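Local coordinates for protein enoyl-CoA hydratase/carnithine racemase (Magnetospirillum magneticum, PDB 4NEK) that probably isomerises the double bond of unsaturated acyl-CoA thioesters, as a crotonase-fold member of the enoyl-CoA hydratase/isomerase family, at residues R91-A96 / S199-I204; Q14-N19 / A33-A38; A96-A101 / T122-P127. One frame throughout, in Å; residues are numbered along the deposited sequence.

Interaction 1: R91-A96 / S199-I204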
loop_
_atom_site.group_PDB
_atom_site.type_symbol
_atom_site.label_atom_id
_atom_site.label_comp_id
_atom_site.label_asym_id
_atom_site.label_seq_id
_atom_site.Cartn_x
_atom_site.Cartn_y
_atom_site.Cartn_z
ATOM N N ARG C 91 -8.994 -6.845 -31.586
ATOM C CA ARG C 91 -8.782 -5.416 -31.824
ATOM C C ARG C 91 -9.683 -4.569 -30.942
ATOM O O ARG C 91 -9.319 -3.480 -30.514
ATOM C CB ARG C 91 -8.995 -5.102 -33.304
ATOM C CG ARG C 91 -8.016 -5.829 -34.238
ATOM C CD ARG C 91 -6.684 -5.085 -34.471
ATOM N NE ARG C 91 -6.802 -3.665 -34.882
ATOM C CZ ARG C 91 -5.830 -2.889 -35.397
ATOM N NH1 ARG C 91 -6.103 -1.621 -35.687
ATOM N NH2 ARG C 91 -4.601 -3.349 -35.637
ATOM N N LYS C 92 -10.861 -5.069 -30.653
ATOM C CA LYS C 92 -11.793 -4.347 -29.801
ATOM C C LYS C 92 -11.512 -4.609 -28.323
ATOM O O LYS C 92 -10.931 -5.605 -27.963
ATOM C CB LYS C 92 -13.245 -4.724 -30.130
ATOM C CG LYS C 92 -13.620 -4.440 -31.570
ATOM C CD LYS C 92 -15.064 -4.853 -31.940
ATOM C CE LYS C 92 -15.304 -4.637 -33.430
ATOM N NZ LYS C 92 -16.657 -5.021 -33.858
ATOM N N PRO C 93 -11.940 -3.704 -27.480
ATOM C CA PRO C 93 -11.688 -3.822 -26.060
ATOM C C PRO C 93 -12.428 -4.958 -25.423
ATOM O O PRO C 93 -13.505 -5.331 -25.881
ATOM C CB PRO C 93 -12.235 -2.512 -25.469
ATOM C CG PRO C 93 -12.386 -1.580 -26.620
ATOM C CD PRO C 93 -12.613 -2.437 -27.829
ATOM N N VAL C 94 -11.848 -5.455 -24.338
ATOM C CA VAL C 94 -12.347 -6.629 -23.644
ATOM C C VAL C 94 -12.336 -6.346 -22.142
ATOM O O VAL C 94 -11.328 -5.984 -21.582
ATOM C CB VAL C 94 -11.436 -7.822 -23.925
ATOM C CG1 VAL C 94 -11.916 -9.052 -23.195
ATOM C CG2 VAL C 94 -11.333 -8.095 -25.425
ATOM N N VAL C 95 -13.495 -6.467 -21.526
ATOM C CA VAL C 95 -13.647 -6.252 -20.100
ATOM C C VAL C 95 -14.041 -7.571 -19.484
ATOM O O VAL C 95 -14.820 -8.298 -20.078
ATOM C CB VAL C 95 -14.796 -5.264 -19.849
ATOM C CG1 VAL C 95 -15.035 -5.070 -18.343
ATOM C CG2 VAL C 95 -14.500 -3.934 -20.524
ATOM N N ALA C 96 -13.485 -7.900 -18.339
ATOM C CA ALA C 96 -13.850 -9.132 -17.668
ATOM C C ALA C 96 -14.282 -8.884 -16.245
ATOM O O ALA C 96 -13.812 -7.961 -15.623
ATOM C CB ALA C 96 -12.680 -10.063 -17.661
ATOM N N SER C 199 -13.222 3.822 -33.756
ATOM C CA SER C 199 -12.062 3.694 -34.644
ATOM C C SER C 199 -10.832 4.236 -33.949
ATOM O O SER C 199 -9.759 3.716 -34.120
ATOM C CB SER C 199 -12.312 4.435 -35.939
ATOM O OG SER C 199 -12.706 5.738 -35.606
ATOM N N ILE C 200 -10.994 5.277 -33.156
ATOM C CA ILE C 200 -9.883 5.801 -32.384
ATOM C C ILE C 200 -9.489 4.888 -31.239
ATOM O O ILE C 200 -8.309 4.602 -31.023
ATOM C CB ILE C 200 -10.236 7.151 -31.732
ATOM C CG1 ILE C 200 -10.790 8.154 -32.772
ATOM C CG2 ILE C 200 -9.017 7.725 -31.031
ATOM C CD1 ILE C 200 -9.872 8.421 -33.951
ATOM N N LEU C 201 -10.482 4.398 -30.523
ATOM C CA LEU C 201 -10.231 3.537 -29.397
ATOM C C LEU C 201 -9.426 2.326 -29.784
ATOM O O LEU C 201 -8.494 1.911 -29.083
ATOM C CB LEU C 201 -11.529 3.070 -28.799
ATOM C CG LEU C 201 -11.415 2.421 -27.426
ATOM C CD1 LEU C 201 -10.685 3.286 -26.422
ATOM C CD2 LEU C 201 -12.802 2.133 -26.872
ATOM N N VAL C 202 -9.779 1.751 -30.908
ATOM C CA VAL C 202 -9.069 0.616 -31.441
ATOM C C VAL C 202 -7.601 0.935 -31.735
ATOM O O VAL C 202 -6.720 0.098 -31.509
ATOM C CB VAL C 202 -9.829 0.115 -32.711
ATOM C CG1 VAL C 202 -8.951 -0.687 -33.648
ATOM C CG2 VAL C 202 -11.036 -0.714 -32.289
ATOM N N GLN C 203 -7.336 2.126 -32.239
ATOM C CA GLN C 203 -5.966 2.524 -32.534
ATOM C C GLN C 203 -5.177 2.698 -31.257
ATOM O O GLN C 203 -3.994 2.363 -31.175
ATOM C CB GLN C 203 -5.963 3.852 -33.262
ATOM C CG GLN C 203 -6.528 3.815 -34.667
ATOM C CD GLN C 203 -5.710 2.901 -35.550
ATOM O OE1 GLN C 203 -4.484 3.005 -35.612
ATOM N NE2 GLN C 203 -6.384 1.968 -36.212
ATOM N N ILE C 204 -5.831 3.233 -30.239
ATOM C CA ILE C 204 -5.182 3.398 -28.958
ATOM C C ILE C 204 -4.796 2.055 -28.402
ATOM O O ILE C 204 -3.670 1.862 -27.917
ATOM C CB ILE C 204 -6.079 4.155 -27.995
ATOM C CG1 ILE C 204 -6.141 5.630 -28.454
ATOM C CG2 ILE C 204 -5.527 4.118 -26.578
ATOM C CD1 ILE C 204 -7.071 6.493 -27.623
HETATM O O HOH W 1 -6.958 -2.678 -31.041
#
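V202 presents its whole isopropyl group to the loop that leads into strand 94-98; R91 wraps it, while P93 meets the neighbouring L201. The R91 side chain starts with CG anti to its own carbonyl carbon, bends at chi2 (-87°) and again at chi3 (-51°), and so brings its guanidinium edge to V202, the two side chains crossing at about a right angle. V202 CG1 meets the rim of the guanidinium, near its plane, 3.6 Å from R91 NH1, while CG2 reaches the R91 backbone oxygen at 3.7 Å. NH1 also has Q203 NE2 beside it at 3.6 Å; two nitrogen donors facing each other make this a plain contact, with the amide plane turned 56° from the guanidinium. Further in, P93 CG touches L201 CD2 at 3.7 Å, and M157 of a second subunit packs on both residues. The polar tie is a water that donates to R91 O at 2.5 Å and to V202 O at 2.8 Å, bridging a loop carbonyl and a helix carbonyl. K205 NZ, one residue beyond the helix segment, hydrogen-bonds K92 O. The arrangement is that of a crotonase-fold core meeting its C-terminal helical part: helix 198-208 lies against the entry to a central strand, at a subunit interface.

Interaction 2: Q14-N19 / A33-A38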
loop_
_atom_site.group_PDB
_atom_site.type_symbol
_atom_site.label_atom_id
_atom_site.label_comp_id
_atom_site.label_asym_id
_atom_site.label_seq_id
_atom_site.Cartn_x
_atom_site.Cartn_y
_atom_site.Cartn_z
ATOM N N GLN C 14 -20.838 -6.866 -26.554
ATOM C CA GLN C 14 -21.094 -8.286 -26.692
ATOM C C GLN C 14 -20.755 -9.038 -25.424
ATOM O O GLN C 14 -19.606 -9.130 -25.051
ATOM C CB GLN C 14 -20.307 -8.893 -27.804
ATOM C CG GLN C 14 -20.761 -10.326 -27.979
ATOM C CD GLN C 14 -20.358 -10.918 -29.306
ATOM O OE1 GLN C 14 -20.421 -10.264 -30.337
ATOM N NE2 GLN C 14 -19.924 -12.168 -29.284
ATOM N N VAL C 15 -21.779 -9.560 -24.770
ATOM C CA VAL C 15 -21.638 -10.255 -23.540
ATOM C C VAL C 15 -21.408 -11.707 -23.848
ATOM O O VAL C 15 -22.119 -12.293 -24.659
ATOM C CB VAL C 15 -22.914 -10.151 -22.737
ATOM C CG1 VAL C 15 -22.779 -10.912 -21.426
ATOM C CG2 VAL C 15 -23.223 -8.702 -22.447
ATOM N N VAL C 16 -20.378 -12.270 -23.250
ATOM C CA VAL C 16 -19.965 -13.647 -23.497
ATOM C C VAL C 16 -19.820 -14.298 -22.131
ATOM O O VAL C 16 -18.975 -13.893 -21.366
ATOM C CB VAL C 16 -18.612 -13.665 -24.213
ATOM C CG1 VAL C 16 -18.154 -15.082 -24.425
ATOM C CG2 VAL C 16 -18.699 -12.943 -25.556
ATOM N N ARG C 17 -20.691 -15.233 -21.818
ATOM C CA ARG C 17 -20.774 -15.765 -20.487
ATOM C C ARG C 17 -20.500 -17.271 -20.482
ATOM O O ARG C 17 -21.088 -18.007 -21.254
ATOM C CB ARG C 17 -22.154 -15.531 -19.898
ATOM C CG ARG C 17 -22.200 -16.041 -18.471
ATOM C CD ARG C 17 -23.594 -16.040 -17.896
ATOM N NE ARG C 17 -24.190 -14.726 -17.755
ATOM C CZ ARG C 17 -23.973 -13.886 -16.732
ATOM N NH1 ARG C 17 -23.178 -14.202 -15.707
ATOM N NH2 ARG C 17 -24.542 -12.708 -16.731
HETATM N N MSE C 18 -19.587 -17.719 -19.624
HETATM C CA MSE C 18 -19.331 -19.136 -19.461
HETATM C C MSE C 18 -20.384 -19.655 -18.545
HETATM O O MSE C 18 -20.684 -19.053 -17.520
HETATM C CB MSE C 18 -17.959 -19.379 -18.903
HETATM C CG MSE C 18 -16.917 -18.898 -19.918
HETATM SE SE MSE C 18 -15.088 -18.984 -19.123
HETATM C CE MSE C 18 -15.144 -17.315 -18.025
ATOM N N ASN C 19 -20.937 -20.801 -18.917
ATOM C CA ASN C 19 -22.132 -21.308 -18.287
ATOM C C ASN C 19 -22.120 -22.821 -18.072
ATOM O O ASN C 19 -22.913 -23.542 -18.622
ATOM C CB ASN C 19 -23.317 -20.924 -19.141
ATOM C CG ASN C 19 -24.646 -21.218 -18.456
ATOM O OD1 ASN C 19 -24.798 -21.023 -17.261
ATOM N ND2 ASN C 19 -25.601 -21.677 -19.216
ATOM N N ALA C 33 -14.352 -23.629 -28.242
ATOM C CA ALA C 33 -14.769 -23.403 -29.624
ATOM C C ALA C 33 -15.860 -22.339 -29.654
ATOM O O ALA C 33 -15.826 -21.444 -30.463
ATOM C CB ALA C 33 -15.256 -24.706 -30.263
ATOM N N ALA C 34 -16.847 -22.476 -28.788
ATOM C CA ALA C 34 -17.904 -21.491 -28.724
ATOM C C ALA C 34 -17.365 -20.109 -28.363
ATOM O O ALA C 34 -17.824 -19.132 -28.901
ATOM C CB ALA C 34 -18.955 -21.922 -27.712
ATOM N N LEU C 35 -16.378 -20.053 -27.476
ATOM C CA LEU C 35 -15.776 -18.779 -27.088
ATOM C C LEU C 35 -15.015 -18.155 -28.225
ATOM O O LEU C 35 -15.145 -16.977 -28.471
ATOM C CB LEU C 35 -14.826 -18.950 -25.907
ATOM C CG LEU C 35 -15.505 -19.324 -24.611
ATOM C CD1 LEU C 35 -14.498 -19.830 -23.583
ATOM C CD2 LEU C 35 -16.256 -18.154 -24.059
ATOM N N ALA C 36 -14.226 -18.942 -28.929
ATOM C CA ALA C 36 -13.500 -18.430 -30.084
ATOM C C ALA C 36 -14.477 -17.919 -31.122
ATOM O O ALA C 36 -14.257 -16.893 -31.760
ATOM C CB ALA C 36 -12.612 -19.507 -30.675
ATOM N N GLU C 37 -15.556 -18.649 -31.319
ATOM C CA GLU C 37 -16.550 -18.250 -32.305
ATOM C C GLU C 37 -17.143 -16.917 -31.916
ATOM O O GLU C 37 -17.271 -16.030 -32.750
ATOM C CB GLU C 37 -17.645 -19.296 -32.402
ATOM C CG GLU C 37 -18.494 -19.265 -33.663
ATOM C CD GLU C 37 -19.501 -20.427 -33.692
ATOM O OE1 GLU C 37 -20.397 -20.464 -32.813
ATOM O OE2 GLU C 37 -19.384 -21.334 -34.561
ATOM N N ALA C 38 -17.519 -16.785 -30.650
ATOM C CA ALA C 38 -18.072 -15.514 -30.173
ATOM C C ALA C 38 -17.134 -14.302 -30.393
ATOM O O ALA C 38 -17.600 -13.231 -30.738
ATOM C CB ALA C 38 -18.439 -15.634 -28.720
#
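Strand 13-18 and helix 29-44 are the first two elements of a beta-alpha-beta unit that strand 50-54 completes, and this contact is where the helix lies down on its own strand. The short axes of 14-18 and 33-38 run almost exactly antiparallel, at 174°, and come within 9.8 Å of each other. V16 stands in the middle with both methyls used. Its CG1, anti to the backbone N (chi1 178°), meets L35 CD2 at 3.6 Å, the tightest apolar touch here, the two side chains crossing obliquely; CG2 looks toward the next helical turn and meets A38 CB at 4.2 Å. L35 sets out along the flank of the helix, with CG anti to its carbonyl carbon, and its CD2 end comes in toward the strand. The same methyl has the selenomethionine M18 beside it, through CG at 4.3 Å.

Such a crossover, in which the helix returns the chain so that strands 13-18 and 50-54 can pair in parallel, recurs through the crotonase fold; here V16 also bonds through its backbone to L52 and L54. Across the contact V16 and A38 have the nearest alpha carbons, 7.2 Å apart.

At the other end Q14 reaches across with CG anti to its backbone N and the chain extended beyond it. NE2 lies 2.9 Å from the main-chain oxygen of A38, but the bond is weak, since the N-H points well off the acceptor, at 129°. The same nitrogen passes A38 CB at 3.8 Å, and K41 of the same helix touches the Q14 side chain from outside the segment.

Interaction 3: A96-A101 / T122-P127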
loop_
_atom_site.group_PDB
_atom_site.type_symbol
_atom_site.label_atom_id
_atom_site.label_comp_id
_atom_site.label_asym_id
_atom_site.label_seq_id
_atom_site.Cartn_x
_atom_site.Cartn_y
_atom_site.Cartn_z
ATOM N N ALA C 96 -13.485 -7.900 -18.339
ATOM C CA ALA C 96 -13.850 -9.132 -17.668
ATOM C C ALA C 96 -14.282 -8.884 -16.245
ATOM O O ALA C 96 -13.812 -7.961 -15.623
ATOM C CB ALA C 96 -12.680 -10.063 -17.661
ATOM N N ALA C 97 -15.195 -9.712 -15.756
ATOM C CA ALA C 97 -15.615 -9.639 -14.388
ATOM C C ALA C 97 -15.411 -11.001 -13.819
ATOM O O ALA C 97 -16.041 -11.951 -14.264
ATOM C CB ALA C 97 -17.084 -9.259 -14.317
ATOM N N VAL C 98 -14.531 -11.116 -12.826
ATOM C CA VAL C 98 -14.190 -12.389 -12.258
ATOM C C VAL C 98 -14.616 -12.524 -10.827
ATOM O O VAL C 98 -14.765 -11.540 -10.134
ATOM C CB VAL C 98 -12.687 -12.638 -12.360
ATOM C CG1 VAL C 98 -12.220 -12.424 -13.785
ATOM C CG2 VAL C 98 -11.891 -11.683 -11.517
ATOM N N ARG C 99 -14.761 -13.755 -10.375
ATOM C CA ARG C 99 -15.112 -14.071 -8.990
ATOM C C ARG C 99 -14.842 -15.510 -8.722
ATOM O O ARG C 99 -14.636 -16.273 -9.646
ATOM C CB ARG C 99 -16.596 -13.802 -8.726
ATOM C CG ARG C 99 -17.495 -14.794 -9.439
ATOM C CD ARG C 99 -18.837 -14.197 -9.790
ATOM N NE ARG C 99 -19.518 -13.793 -8.586
ATOM C CZ ARG C 99 -20.574 -13.002 -8.551
ATOM N NH1 ARG C 99 -21.144 -12.534 -9.659
ATOM N NH2 ARG C 99 -21.074 -12.675 -7.380
ATOM N N GLY C 100 -14.872 -15.894 -7.451
ATOM C CA GLY C 100 -14.600 -17.271 -7.052
ATOM C C GLY C 100 -13.328 -17.800 -7.686
ATOM O O GLY C 100 -12.288 -17.147 -7.649
ATOM N N ALA C 101 -13.421 -18.949 -8.329
ATOM C CA ALA C 101 -12.257 -19.534 -8.975
ATOM C C ALA C 101 -11.840 -18.806 -10.256
ATOM O O ALA C 101 -12.668 -18.529 -11.116
ATOM C CB ALA C 101 -12.526 -20.969 -9.296
ATOM N N THR C 122 -12.317 -13.658 -4.823
ATOM C CA THR C 122 -11.668 -14.297 -5.966
ATOM C C THR C 122 -10.327 -14.934 -5.611
ATOM O O THR C 122 -9.507 -14.358 -4.883
ATOM C CB THR C 122 -11.436 -13.304 -7.086
ATOM O OG1 THR C 122 -12.659 -12.609 -7.357
ATOM C CG2 THR C 122 -10.978 -13.976 -8.324
ATOM N N ARG C 123 -10.124 -16.134 -6.116
ATOM C CA ARG C 123 -8.907 -16.903 -5.865
ATOM C C ARG C 123 -8.192 -17.161 -7.204
ATOM O O ARG C 123 -8.753 -17.783 -8.094
ATOM C CB ARG C 123 -9.291 -18.179 -5.205
ATOM C CG ARG C 123 -8.165 -18.991 -4.646
ATOM C CD ARG C 123 -8.723 -20.260 -3.995
ATOM N NE ARG C 123 -7.634 -21.192 -3.792
ATOM C CZ ARG C 123 -7.236 -22.135 -4.649
ATOM N NH1 ARG C 123 -7.858 -22.312 -5.797
ATOM N NH2 ARG C 123 -6.187 -22.906 -4.350
ATOM N N PHE C 124 -7.002 -16.601 -7.356
ATOM C CA PHE C 124 -6.258 -16.710 -8.601
ATOM C C PHE C 124 -5.229 -17.806 -8.441
ATOM O O PHE C 124 -4.647 -17.957 -7.364
ATOM C CB PHE C 124 -5.533 -15.416 -8.906
ATOM C CG PHE C 124 -6.439 -14.232 -9.034
ATOM C CD1 PHE C 124 -6.791 -13.509 -7.913
ATOM C CD2 PHE C 124 -6.959 -13.865 -10.271
ATOM C CE1 PHE C 124 -7.656 -12.429 -8.022
ATOM C CE2 PHE C 124 -7.806 -12.801 -10.392
ATOM C CZ PHE C 124 -8.153 -12.070 -9.269
ATOM N N HIS C 125 -4.990 -18.596 -9.486
ATOM C CA HIS C 125 -4.042 -19.710 -9.347
ATOM C C HIS C 125 -3.531 -20.155 -10.682
ATOM O O HIS C 125 -4.304 -20.326 -11.591
ATOM C CB HIS C 125 -4.741 -20.870 -8.647
ATOM C CG HIS C 125 -3.815 -21.867 -8.051
ATOM N ND1 HIS C 125 -4.262 -23.042 -7.488
ATOM C CD2 HIS C 125 -2.465 -21.885 -7.943
ATOM C CE1 HIS C 125 -3.229 -23.746 -7.065
ATOM N NE2 HIS C 125 -2.127 -23.058 -7.312
HETATM N N MSE C 126 -2.216 -20.318 -10.774
HETATM C CA MSE C 126 -1.564 -20.870 -11.950
HETATM C C MSE C 126 -0.743 -22.089 -11.571
HETATM O O MSE C 126 0.475 -22.019 -11.532
HETATM C CB MSE C 126 -0.674 -19.793 -12.524
HETATM C CG MSE C 126 -1.584 -18.737 -13.136
HETATM SE SE MSE C 126 -0.556 -17.081 -13.512
HETATM C CE MSE C 126 -1.888 -15.672 -13.149
ATOM N N PRO C 127 -1.391 -23.240 -11.361
ATOM C CA PRO C 127 -0.739 -24.424 -10.818
ATOM C C PRO C 127 -0.028 -25.368 -11.830
ATOM O O PRO C 127 0.192 -26.525 -11.506
ATOM C CB PRO C 127 -1.920 -25.162 -10.200
ATOM C CG PRO C 127 -3.012 -24.961 -11.210
ATOM C CD PRO C 127 -2.777 -23.556 -11.760
#
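T122 lays its CG2 methyl against V98 CG2, 4.0 Å away, the two side chains crossing at about a right angle. The methyl is anti to the T122 backbone N, which carries it onto one face of the F124 ring as well, 3.5 Å above the plane and offset toward the rim. V98 CG2 reaches the ring too, obliquely, 4.4 Å from CZ; this methyl sits in the crowded position between V98's own backbone N and carbonyl carbon. On its other branch T122 turns OG1 to the backbone of 98-99, with R99 CA at 3.3 Å, but the hydroxyl's hydrogen bond is to A119 O, outside the segments.

The backbone link starts at G100, whose positive phi (49°) goes with the break between strands 94-98 and 101-103. G100 O accepts from R123 N at 2.8 Å, nearly straight at 173°, although the donor lies 30° out of the carbonyl plane. T122 CA also approaches that oxygen, as a CA-H...O contact. One residue on, A101 and R123 form a parallel bridge with their CB atoms on the same face of the sheet, and the extended R123 side chain then leads away.

F162 meets the F124 ring from outside, nearly parallel to it, and V164 packs on both T122 and F124. Strands 101-103 and 123-125 form the small second parallel sheet beside the main one, consistent with the crotonase fold. The chemistry is thus divided: one nearly straight backbone bond, next to the A101-R123 bridge, pairs the strands here, while the T122 and V98 methyls and the F124 ring make the apolar part.

In the fold
The segments of interactions 1 and 3 overlap at A96 on strand 94-98, though A96 touches neither partner segment: the helix 198-208 contact lies near the strand's start and the small sheet 101-103/123-125 just past its end. Their centres lie 23 Å apart, on opposite sides of the chain's centre. Interaction 2 sits about 18 Å from either, centre to centre, with nearest atoms about 7 Å away, so neither touches it; strand 50-54, which pairs with both 13-18 and 94-98, links them through the main sheet. Interaction 2 packs a helix on that sheet, interaction 1 sets helix 198-208 against the loop entering strand 94-98, and interaction 3 extends the chain beyond it.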